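Tetratricopeptide TPR_2 repeat protein (Thermobaculum terrenum, PDB 5DJS) belongs to glycosyl transferase family 41 and joins tetratricopeptide repeats to a GT-B-type fold that holds uridine-5'-diphosphate. Local coordinates at residues 93-104 with 116-127; 136-145 with 272-280. The protein carries 1 engineered substitution. One frame throughout, in Å; residues are numbered along the deposited sequence.

Overall arrangement
From the N terminus the chain climbs through paired helices to contact 1. There the chain turns back after helix 93-106, and helix 111-120 with its following turn packs against it, closing a loop of 11 residues. Helix 129-143 comes next and opens contact 2. Its partner, 272-280, arrives only after four strands of the first parallel sheet, so this is a long closure of 126 residues. The two loops lie in series, neither nesting nor crossing. Contact 1 joins helix 93-106, in the tetratricopeptide region, to helix 111-120; contact 2 sets helix 129-143 on the loop between strands 263-266 and 281-285. Tyr118, on helix 111-120, joins the two through a probable hydrogen bond from its OH to Thr273 O.

Contact 1: 93-104 with 116-127; sequences VERGITSLHHAL and GLYVALHYSALY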
loop_
_atom_site.group_PDB
_atom_site.type_symbol
_atom_site.label_atom_id
_atom_site.label_comp_id
_atom_site.label_asym_id
_atom_site.label_seq_id
_atom_site.Cartn_x
_atom_site.Cartn_y
_atom_site.Cartn_z
ATOM N N VAL A 93 7.773 14.302 -3.408
ATOM C CA VAL A 93 7.858 13.765 -2.047
ATOM C C VAL A 93 8.373 14.781 -1.030
ATOM O O VAL A 93 7.800 14.890 0.047
ATOM C CB VAL A 93 8.683 12.442 -1.993
ATOM C CG1 VAL A 93 8.906 11.959 -0.557
ATOM C CG2 VAL A 93 7.974 11.347 -2.782
ATOM N N GLU A 94 9.436 15.509 -1.347
ATOM C CA GLU A 94 9.994 16.472 -0.383
ATOM C C GLU A 94 9.071 17.668 -0.120
ATOM O O GLU A 94 9.002 18.146 1.002
ATOM C CB GLU A 94 11.385 16.965 -0.806
ATOM C CG GLU A 94 12.479 15.897 -0.898
ATOM C CD GLU A 94 12.568 14.970 0.317
ATOM O OE1 GLU A 94 12.402 15.435 1.476
ATOM O OE2 GLU A 94 12.818 13.759 0.104
ATOM N N ARG A 95 8.371 18.138 -1.149
ATOM C CA ARG A 95 7.392 19.225 -0.997
ATOM C C ARG A 95 6.208 18.816 -0.108
ATOM O O ARG A 95 5.675 19.647 0.647
ATOM C CB ARG A 95 6.866 19.706 -2.358
ATOM C CG ARG A 95 7.773 20.675 -3.094
ATOM C CD ARG A 95 7.086 21.237 -4.333
ATOM N NE ARG A 95 7.890 22.264 -5.006
ATOM C CZ ARG A 95 8.943 22.032 -5.800
ATOM N NH1 ARG A 95 9.375 20.791 -6.048
ATOM N NH2 ARG A 95 9.585 23.058 -6.359
ATOM N N GLY A 96 5.797 17.550 -0.219
ATOM C CA GLY A 96 4.728 16.993 0.595
ATOM C C GLY A 96 5.142 16.811 2.045
ATOM O O GLY A 96 4.400 17.168 2.959
ATOM N N ILE A 97 6.332 16.257 2.261
ATOM C CA ILE A 97 6.879 16.092 3.617
ATOM C C ILE A 97 6.837 17.438 4.353
ATOM O O ILE A 97 6.339 17.512 5.468
ATOM C CB ILE A 97 8.309 15.475 3.595
ATOM C CG1 ILE A 97 8.227 13.982 3.214
ATOM C CG2 ILE A 97 9.003 15.609 4.949
ATOM C CD1 ILE A 97 9.549 13.343 2.818
ATOM N N THR A 98 7.315 18.496 3.699
ATOM C CA THR A 98 7.219 19.858 4.225
ATOM C C THR A 98 5.792 20.210 4.618
ATOM O O THR A 98 5.571 20.652 5.732
ATOM C CB THR A 98 7.724 20.895 3.211
ATOM O OG1 THR A 98 9.018 20.503 2.755
ATOM C CG2 THR A 98 7.820 22.291 3.854
ATOM N N SER A 99 4.836 20.019 3.708
ATOM C CA SER A 99 3.421 20.254 4.028
ATOM C C SER A 99 2.934 19.457 5.262
ATOM O O SER A 99 2.168 19.981 6.081
ATOM C CB SER A 99 2.525 19.968 2.829
ATOM O OG SER A 99 2.252 21.159 2.131
ATOM N N LEU A 100 3.375 18.203 5.381
ATOM C CA LEU A 100 3.039 17.367 6.536
ATOM C C LEU A 100 3.659 17.928 7.820
ATOM O O LEU A 100 3.000 17.940 8.857
ATOM C CB LEU A 100 3.468 15.907 6.305
ATOM C CG LEU A 100 2.521 14.854 5.703
ATOM C CD1 LEU A 100 1.237 15.424 5.136
ATOM C CD2 LEU A 100 3.238 14.004 4.656
ATOM N N HIS A 101 4.907 18.393 7.752
ATOM C CA HIS A 101 5.539 19.091 8.880
ATOM C C HIS A 101 4.707 20.284 9.331
ATOM O O HIS A 101 4.485 20.456 10.528
ATOM C CB HIS A 101 6.969 19.570 8.550
ATOM C CG HIS A 101 8.011 18.504 8.677
ATOM N ND1 HIS A 101 8.543 18.123 9.891
ATOM C CD2 HIS A 101 8.620 17.739 7.743
ATOM C CE1 HIS A 101 9.427 17.158 9.699
ATOM N NE2 HIS A 101 9.491 16.906 8.404
ATOM N N HIS A 102 4.249 21.098 8.381
ATOM C CA HIS A 102 3.442 22.271 8.706
ATOM C C HIS A 102 2.185 21.885 9.468
ATOM O O HIS A 102 1.824 22.558 10.430
ATOM C CB HIS A 102 3.070 23.082 7.453
ATOM C CG HIS A 102 4.230 23.781 6.821
ATOM N ND1 HIS A 102 5.199 24.432 7.558
ATOM C CD2 HIS A 102 4.576 23.936 5.522
ATOM C CE1 HIS A 102 6.096 24.950 6.738
ATOM N NE2 HIS A 102 5.743 24.666 5.498
ATOM N N ALA A 103 1.539 20.802 9.038
ATOM C CA ALA A 103 0.302 20.339 9.649
ATOM C C ALA A 103 0.529 19.924 11.099
ATOM O O ALA A 103 -0.310 20.193 11.961
ATOM C CB ALA A 103 -0.283 19.187 8.847
ATOM N N LEU A 104 1.671 19.290 11.362
ATOM C CA LEU A 104 2.081 18.951 12.734
ATOM C C LEU A 104 2.521 20.158 13.553
ATOM O O LEU A 104 2.258 20.221 14.745
ATOM C CB LEU A 104 3.204 17.914 12.738
ATOM C CG LEU A 104 2.836 16.485 12.349
ATOM C CD1 LEU A 104 4.108 15.654 12.269
ATOM C CD2 LEU A 104 1.882 15.859 13.353
ATOM N N GLY A 116 0.977 9.758 8.285
ATOM C CA GLY A 116 1.241 10.157 6.906
ATOM C C GLY A 116 2.694 10.519 6.701
ATOM O O GLY A 116 3.320 10.078 5.736
ATOM N N LEU A 117 3.229 11.307 7.632
ATOM C CA LEU A 117 4.646 11.672 7.633
ATOM C C LEU A 117 5.524 10.422 7.723
ATOM O O LEU A 117 6.416 10.239 6.893
ATOM C CB LEU A 117 4.948 12.648 8.779
ATOM C CG LEU A 117 6.395 13.106 8.966
ATOM C CD1 LEU A 117 6.908 13.835 7.737
ATOM C CD2 LEU A 117 6.500 13.992 10.192
ATOM N N TYR A 118 5.257 9.559 8.703
ATOM C CA TYR A 118 5.966 8.264 8.830
ATOM C C TYR A 118 5.975 7.457 7.531
ATOM O O TYR A 118 7.035 7.000 7.096
ATOM C CB TYR A 118 5.350 7.419 9.948
ATOM C CG TYR A 118 5.948 6.035 10.136
ATOM C CD1 TYR A 118 7.332 5.839 10.174
ATOM C CD2 TYR A 118 5.121 4.920 10.324
ATOM C CE1 TYR A 118 7.868 4.567 10.362
ATOM C CE2 TYR A 118 5.646 3.654 10.521
ATOM C CZ TYR A 118 7.013 3.477 10.539
ATOM O OH TYR A 118 7.522 2.217 10.755
ATOM N N VAL A 119 4.797 7.301 6.924
ATOM C CA VAL A 119 4.663 6.646 5.619
ATOM C C VAL A 119 5.502 7.354 4.556
ATOM O O VAL A 119 6.295 6.718 3.865
ATOM C CB VAL A 119 3.191 6.615 5.159
ATOM C CG1 VAL A 119 3.061 6.247 3.683
ATOM C CG2 VAL A 119 2.411 5.643 6.022
ATOM N N ALA A 120 5.325 8.670 4.455
ATOM C CA ALA A 120 5.977 9.492 3.431
ATOM C C ALA A 120 7.493 9.336 3.399
ATOM O O ALA A 120 8.088 9.337 2.320
ATOM C CB ALA A 120 5.613 10.955 3.616
ATOM N N LEU A 121 8.109 9.194 4.575
ATOM C CA LEU A 121 9.565 9.010 4.689
ATOM C C LEU A 121 10.104 7.805 3.898
ATOM O O LEU A 121 11.251 7.806 3.469
ATOM C CB LEU A 121 9.985 8.906 6.173
ATOM C CG LEU A 121 10.416 10.187 6.901
ATOM C CD1 LEU A 121 9.438 11.334 6.735
ATOM C CD2 LEU A 121 10.645 9.899 8.378
ATOM N N HIS A 122 9.279 6.787 3.693
ATOM C CA HIS A 122 9.711 5.578 2.969
ATOM C C HIS A 122 9.932 5.810 1.469
ATOM O O HIS A 122 10.684 5.062 0.833
ATOM C CB HIS A 122 8.732 4.427 3.221
ATOM C CG HIS A 122 8.657 4.026 4.663
ATOM N ND1 HIS A 122 9.513 3.102 5.220
ATOM C CD2 HIS A 122 7.866 4.462 5.670
ATOM C CE1 HIS A 122 9.237 2.970 6.503
ATOM N NE2 HIS A 122 8.242 3.784 6.803
ATOM N N TYR A 123 9.313 6.865 0.929
ATOM C CA TYR A 123 9.506 7.279 -0.462
ATOM C C TYR A 123 10.750 8.120 -0.700
ATOM O O TYR A 123 10.986 8.514 -1.835
ATOM C CB TYR A 123 8.314 8.089 -0.940
ATOM C CG TYR A 123 6.999 7.383 -0.798
ATOM C CD1 TYR A 123 6.764 6.161 -1.435
ATOM C CD2 TYR A 123 5.982 7.928 -0.030
ATOM C CE1 TYR A 123 5.548 5.510 -1.306
ATOM C CE2 TYR A 123 4.766 7.283 0.105
ATOM C CZ TYR A 123 4.559 6.072 -0.532
ATOM O OH TYR A 123 3.348 5.435 -0.401
ATOM N N SER A 124 11.543 8.400 0.338
ATOM C CA SER A 124 12.720 9.265 0.207
ATOM C C SER A 124 13.969 8.620 0.787
ATOM O O SER A 124 13.949 8.116 1.914
ATOM C CB SER A 124 12.462 10.577 0.922
ATOM O OG SER A 124 13.658 11.321 1.041
ATOM N N ALA A 125 15.067 8.678 0.031
ATOM C CA ALA A 125 16.348 8.113 0.475
ATOM C C ALA A 125 17.027 8.953 1.559
ATOM O O ALA A 125 17.966 8.481 2.201
ATOM C CB ALA A 125 17.287 7.923 -0.708
ATOM N N LEU A 126 16.536 10.171 1.783
ATOM C CA LEU A 126 17.126 11.080 2.763
ATOM C C LEU A 126 16.890 10.707 4.235
ATOM O O LEU A 126 17.471 11.340 5.113
ATOM C CB LEU A 126 16.621 12.512 2.514
ATOM C CG LEU A 126 16.887 13.121 1.126
ATOM C CD1 LEU A 126 16.222 14.489 1.022
ATOM C CD2 LEU A 126 18.381 13.213 0.817
ATOM N N TYR A 127 16.063 9.697 4.512
ATOM C CA TYR A 127 15.720 9.321 5.891
ATOM C C TYR A 127 16.101 7.861 6.139
ATOM O O TYR A 127 15.473 6.940 5.602
ATOM C CB TYR A 127 14.230 9.564 6.153
ATOM C CG TYR A 127 13.788 10.969 5.789
ATOM C CD1 TYR A 127 13.921 12.027 6.694
ATOM C CD2 TYR A 127 13.241 11.245 4.534
ATOM C CE1 TYR A 127 13.513 13.319 6.356
ATOM C CE2 TYR A 127 12.837 12.531 4.183
ATOM C CZ TYR A 127 12.976 13.568 5.095
ATOM O OH TYR A 127 12.575 14.839 4.740
#
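Glu94 OE1 lies at the edge of the Tyr127 ring, near its plane, with Ser124 CB at the edge too. Leu126 CB covers one face of that ring and Leu121 CG the other, both offset toward the rim; Ile97 CD1 approaches obliquely, 3.7 Å from Tyr127 CE2. The Glu94 carboxylate is turned only 25° from the ring plane, and its OE1 takes a weak hydrogen bond of 3.3 Å from Tyr127 OH. The other oxygen is held more firmly: Ser124 OG donates to the syn lone pair of Glu94 OE2 at 2.7 Å. A bend at chi2 (-48°) curls the glutamate toward these two hydroxyls. Ser124 OG in turn accepts from Leu126 N, forming an ST turn, so one serine hydroxyl bridges the helix and the turn. The second flat group, the His101 imidazole, has Leu117 CD2 over one face.

Away from this turn the two helices run antiparallel, their axes 9.8 Å apart at an angle of 158°, a pairing like that of helices in tetratricopeptide repeats. Leu117 is a knob in the hole formed by Ile97, Leu100, His101 and Leu104. Its CD1 sits 3.9 Å from Ile97 CG2, while CD2 reaches the other way to Leu104 CD1 at 3.6 Å. Ala120 CB fits between Ile97 CG1 and Leu100 CD2. At the far end both methyls of Val93 straddle Tyr123 CB, from which the tyrosine turns away: its OH bonds Arg338 of the uridine-5'-diphosphate pocket, and its ring meets Tyr419.

Contact 2: 136-145 with 272-280; sequences ALDWARRYAD and NTTGMRAMD
Met276 reaches from its loop into the corner between Trp139, Ala140 and Ala144, and can be followed atom by atom. Its CB passes the Asp145 carboxylate, near OD1. CG then enters the corner, 3.8 Å from Trp139 CZ3 at the edge of the indole, close to its plane, and 3.9 Å from Ala144 CB. With chi1 at -63°, CG stands anti to the carbonyl carbon, which carries it to the helix. SD follows the same edge in a Met-aromatic contact, 5.4 Å from the centroid of the six-membered ring. The chain bends at its last torsion, and the terminal CE lies 3.9 Å from Ala144 CB. Leu253 of helix 253-257 also packs on this methionine.

Just before it, Gly275 brings bare backbone up to the helix: its CA is 4.6 Å from that of Leu137, and its carbonyl faces Ala140 CB and Leu137 CD2. Two consecutive ST turns shape the approach, with Thr273 OG1 accepting from Gly275 N and Thr274 OG1 from Met276 N. Both hydroxyls also bond Glu299. Thr273 CG2 meets Ala136 CB. In this GT-B-type fold, helix 129-143 thereby rests on the loop between strands 263-266 and 281-285.

At Asp145, OD1 accepts from Arg277 N at 3.1 Å, a nearly straight bond (167°) on the syn side but 29° out of the carboxylate plane. The two side chains cross at about a right angle, OD2 coming 3.4 Å from Arg277 CG. The guanidinium stands almost perpendicular to the carboxylate, with NH1 4.9 Å from OD2. The Asp145 carboxylate is therefore bonded to the loop's backbone N-H at Arg277, not to the guanidinium, and any attraction between the two charges is probably a longer-range supplement.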
loop_
_atom_site.group_PDB
_atom_site.type_symbol
_atom_site.label_atom_id
_atom_site.label_comp_id
_atom_site.label_asym_id
_atom_site.label_seq_id
_atom_site.Cartn_x
_atom_site.Cartn_y
_atom_site.Cartn_z
ATOM N N ALA A 136 8.147 6.509 14.397
ATOM C CA ALA A 136 7.061 5.532 14.599
ATOM C C ALA A 136 6.777 5.320 16.083
ATOM O O ALA A 136 5.623 5.395 16.525
ATOM C CB ALA A 136 7.412 4.211 13.956
ATOM N N LEU A 137 7.853 5.060 16.830
ATOM C CA LEU A 137 7.808 4.971 18.278
ATOM C C LEU A 137 7.164 6.215 18.882
ATOM O O LEU A 137 6.285 6.105 19.738
ATOM C CB LEU A 137 9.220 4.821 18.844
ATOM C CG LEU A 137 9.955 3.514 18.597
ATOM C CD1 LEU A 137 11.396 3.626 19.062
ATOM C CD2 LEU A 137 9.266 2.355 19.292
ATOM N N ASP A 138 7.603 7.389 18.424
ATOM C CA ASP A 138 7.054 8.672 18.901
ATOM C C ASP A 138 5.544 8.691 18.764
ATOM O O ASP A 138 4.860 9.054 19.693
ATOM C CB ASP A 138 7.667 9.865 18.147
ATOM C CG ASP A 138 7.575 11.174 18.931
ATOM O OD1 ASP A 138 6.585 11.916 18.777
ATOM O OD2 ASP A 138 8.521 11.479 19.682
ATOM N N TRP A 139 5.045 8.259 17.608
ATOM C CA TRP A 139 3.607 8.150 17.344
ATOM C C TRP A 139 2.928 7.245 18.353
ATOM O O TRP A 139 1.937 7.630 18.972
ATOM C CB TRP A 139 3.385 7.590 15.932
ATOM C CG TRP A 139 1.969 7.413 15.501
ATOM C CD1 TRP A 139 1.170 8.338 14.926
ATOM C CD2 TRP A 139 1.212 6.213 15.568
ATOM N NE1 TRP A 139 -0.060 7.801 14.624
ATOM C CE2 TRP A 139 -0.062 6.491 15.016
ATOM C CE3 TRP A 139 1.480 4.921 16.046
ATOM C CZ2 TRP A 139 -1.066 5.525 14.930
ATOM C CZ3 TRP A 139 0.475 3.950 15.947
ATOM C CH2 TRP A 139 -0.780 4.263 15.400
ATOM N N ALA A 140 3.475 6.040 18.494
ATOM C CA ALA A 140 2.909 4.998 19.347
ATOM C C ALA A 140 2.810 5.476 20.771
ATOM O O ALA A 140 1.751 5.362 21.397
ATOM C CB ALA A 140 3.767 3.739 19.287
ATOM N N ARG A 141 3.915 6.013 21.272
ATOM C CA ARG A 141 3.972 6.565 22.632
ATOM C C ARG A 141 2.870 7.598 22.884
ATOM O O ARG A 141 2.282 7.618 23.955
ATOM C CB ARG A 141 5.348 7.183 22.895
ATOM C CG ARG A 141 5.724 7.293 24.362
ATOM C CD ARG A 141 6.881 8.260 24.576
ATOM N NE ARG A 141 6.581 9.588 24.004
ATOM C CZ ARG A 141 7.245 10.194 23.011
ATOM N NH1 ARG A 141 8.320 9.648 22.439
ATOM N NH2 ARG A 141 6.829 11.386 22.591
ATOM N N ARG A 142 2.592 8.431 21.886
ATOM C CA ARG A 142 1.593 9.486 22.004
ATOM C C ARG A 142 0.164 8.963 21.981
ATOM O O ARG A 142 -0.645 9.379 22.807
ATOM C CB ARG A 142 1.764 10.522 20.885
ATOM C CG ARG A 142 2.986 11.407 21.058
ATOM C CD ARG A 142 3.138 12.399 19.916
ATOM N NE ARG A 142 4.461 13.007 19.959
ATOM C CZ ARG A 142 4.852 13.961 20.807
ATOM N NH1 ARG A 142 4.017 14.468 21.711
ATOM N NH2 ARG A 142 6.105 14.419 20.743
ATOM N N TYR A 143 -0.142 8.071 21.031
ATOM C CA TYR A 143 -1.536 7.722 20.690
ATOM C C TYR A 143 -1.974 6.276 20.939
ATOM O O TYR A 143 -3.174 5.995 20.947
ATOM C CB TYR A 143 -1.808 8.096 19.227
ATOM C CG TYR A 143 -1.438 9.526 18.911
ATOM C CD1 TYR A 143 -2.001 10.587 19.631
ATOM C CD2 TYR A 143 -0.506 9.825 17.918
ATOM C CE1 TYR A 143 -1.648 11.906 19.356
ATOM C CE2 TYR A 143 -0.149 11.131 17.640
ATOM C CZ TYR A 143 -0.711 12.164 18.352
ATOM O OH TYR A 143 -0.306 13.427 18.015
ATOM N N ALA A 144 -1.025 5.371 21.156
ATOM C CA ALA A 144 -1.316 3.935 21.189
ATOM C C ALA A 144 -0.972 3.300 22.525
ATOM O O ALA A 144 -1.841 2.725 23.173
ATOM C CB ALA A 144 -0.563 3.233 20.073
ATOM N N ASP A 145 0.293 3.395 22.925
ATOM C CA ASP A 145 0.782 2.739 24.149
ATOM C C ASP A 145 0.085 3.152 25.463
ATOM O O ASP A 145 -0.035 2.327 26.366
ATOM C CB ASP A 145 2.305 2.896 24.274
ATOM C CG ASP A 145 3.078 2.128 23.190
ATOM O OD1 ASP A 145 2.449 1.449 22.332
ATOM O OD2 ASP A 145 4.326 2.206 23.198
ATOM N N ASN A 272 6.960 -1.634 7.471
ATOM C CA ASN A 272 7.810 -1.341 8.624
ATOM C C ASN A 272 6.968 -1.530 9.902
ATOM O O ASN A 272 5.771 -1.850 9.833
ATOM C CB ASN A 272 8.357 0.107 8.501
ATOM C CG ASN A 272 9.696 0.366 9.224
ATOM O OD1 ASN A 272 10.156 1.487 9.197
ATOM N ND2 ASN A 272 10.324 -0.628 9.831
ATOM N N THR A 273 7.582 -1.337 11.062
ATOM C CA THR A 273 6.894 -1.465 12.329
ATOM C C THR A 273 5.730 -0.502 12.437
ATOM O O THR A 273 5.757 0.585 11.846
ATOM C CB THR A 273 7.864 -1.247 13.516
ATOM O OG1 THR A 273 7.221 -1.644 14.736
ATOM C CG2 THR A 273 8.359 0.224 13.614
ATOM N N THR A 274 4.707 -0.918 13.180
ATOM C CA THR A 274 3.652 -0.017 13.638
ATOM C C THR A 274 4.160 0.937 14.727
ATOM O O THR A 274 3.558 1.989 14.960
ATOM C CB THR A 274 2.472 -0.789 14.245
ATOM O OG1 THR A 274 2.948 -1.660 15.291
ATOM C CG2 THR A 274 1.741 -1.597 13.168
ATOM N N GLY A 275 5.231 0.524 15.417
ATOM C CA GLY A 275 5.791 1.250 16.534
ATOM C C GLY A 275 5.171 0.882 17.870
ATOM O O GLY A 275 5.680 1.317 18.919
ATOM N N MET A 276 4.111 0.063 17.844
ATOM C CA MET A 276 3.248 -0.161 19.008
ATOM C C MET A 276 3.735 -1.318 19.881
ATOM O O MET A 276 4.218 -2.320 19.364
ATOM C CB MET A 276 1.821 -0.473 18.546
ATOM C CG MET A 276 1.147 0.645 17.781
ATOM S SD MET A 276 -0.380 0.115 16.979
ATOM C CE MET A 276 -1.421 -0.225 18.396
ATOM N N ARG A 277 3.569 -1.180 21.202
ATOM C CA ARG A 277 3.699 -2.308 22.148
ATOM C C ARG A 277 2.582 -3.332 21.944
ATOM O O ARG A 277 2.829 -4.535 22.028
ATOM C CB ARG A 277 3.623 -1.836 23.608
ATOM C CG ARG A 277 4.807 -1.031 24.113
ATOM C CD ARG A 277 4.604 -0.637 25.573
ATOM N NE ARG A 277 5.476 -1.397 26.474
ATOM C CZ ARG A 277 6.714 -1.040 26.849
ATOM N NH1 ARG A 277 7.283 0.093 26.416
ATOM N NH2 ARG A 277 7.403 -1.827 27.677
ATOM N N ALA A 278 1.362 -2.837 21.694
ATOM C CA ALA A 278 0.163 -3.675 21.520
ATOM C C ALA A 278 0.184 -4.660 20.341
ATOM O O ALA A 278 -0.581 -5.636 20.343
ATOM C CB ALA A 278 -1.075 -2.799 21.409
ATOM N N MET A 279 1.023 -4.408 19.336
ATOM C CA MET A 279 1.175 -5.346 18.223
ATOM C C MET A 279 2.247 -6.381 18.579
ATOM O O MET A 279 3.409 -6.046 18.818
ATOM C CB MET A 279 1.519 -4.605 16.937
ATOM C CG MET A 279 1.245 -5.394 15.666
ATOM S SD MET A 279 -0.503 -5.741 15.332
ATOM C CE MET A 279 -1.180 -4.096 15.088
ATOM N N ASP A 280 1.842 -7.645 18.618
ATOM C CA ASP A 280 2.703 -8.721 19.104
ATOM C C ASP A 280 3.596 -9.200 17.986
ATOM O O ASP A 280 4.802 -9.332 18.175
ATOM C CB ASP A 280 1.879 -9.906 19.648
ATOM C CG ASP A 280 0.840 -9.495 20.697
ATOM O OD1 ASP A 280 1.233 -8.901 21.730
ATOM O OD2 ASP A 280 -0.368 -9.782 20.480
#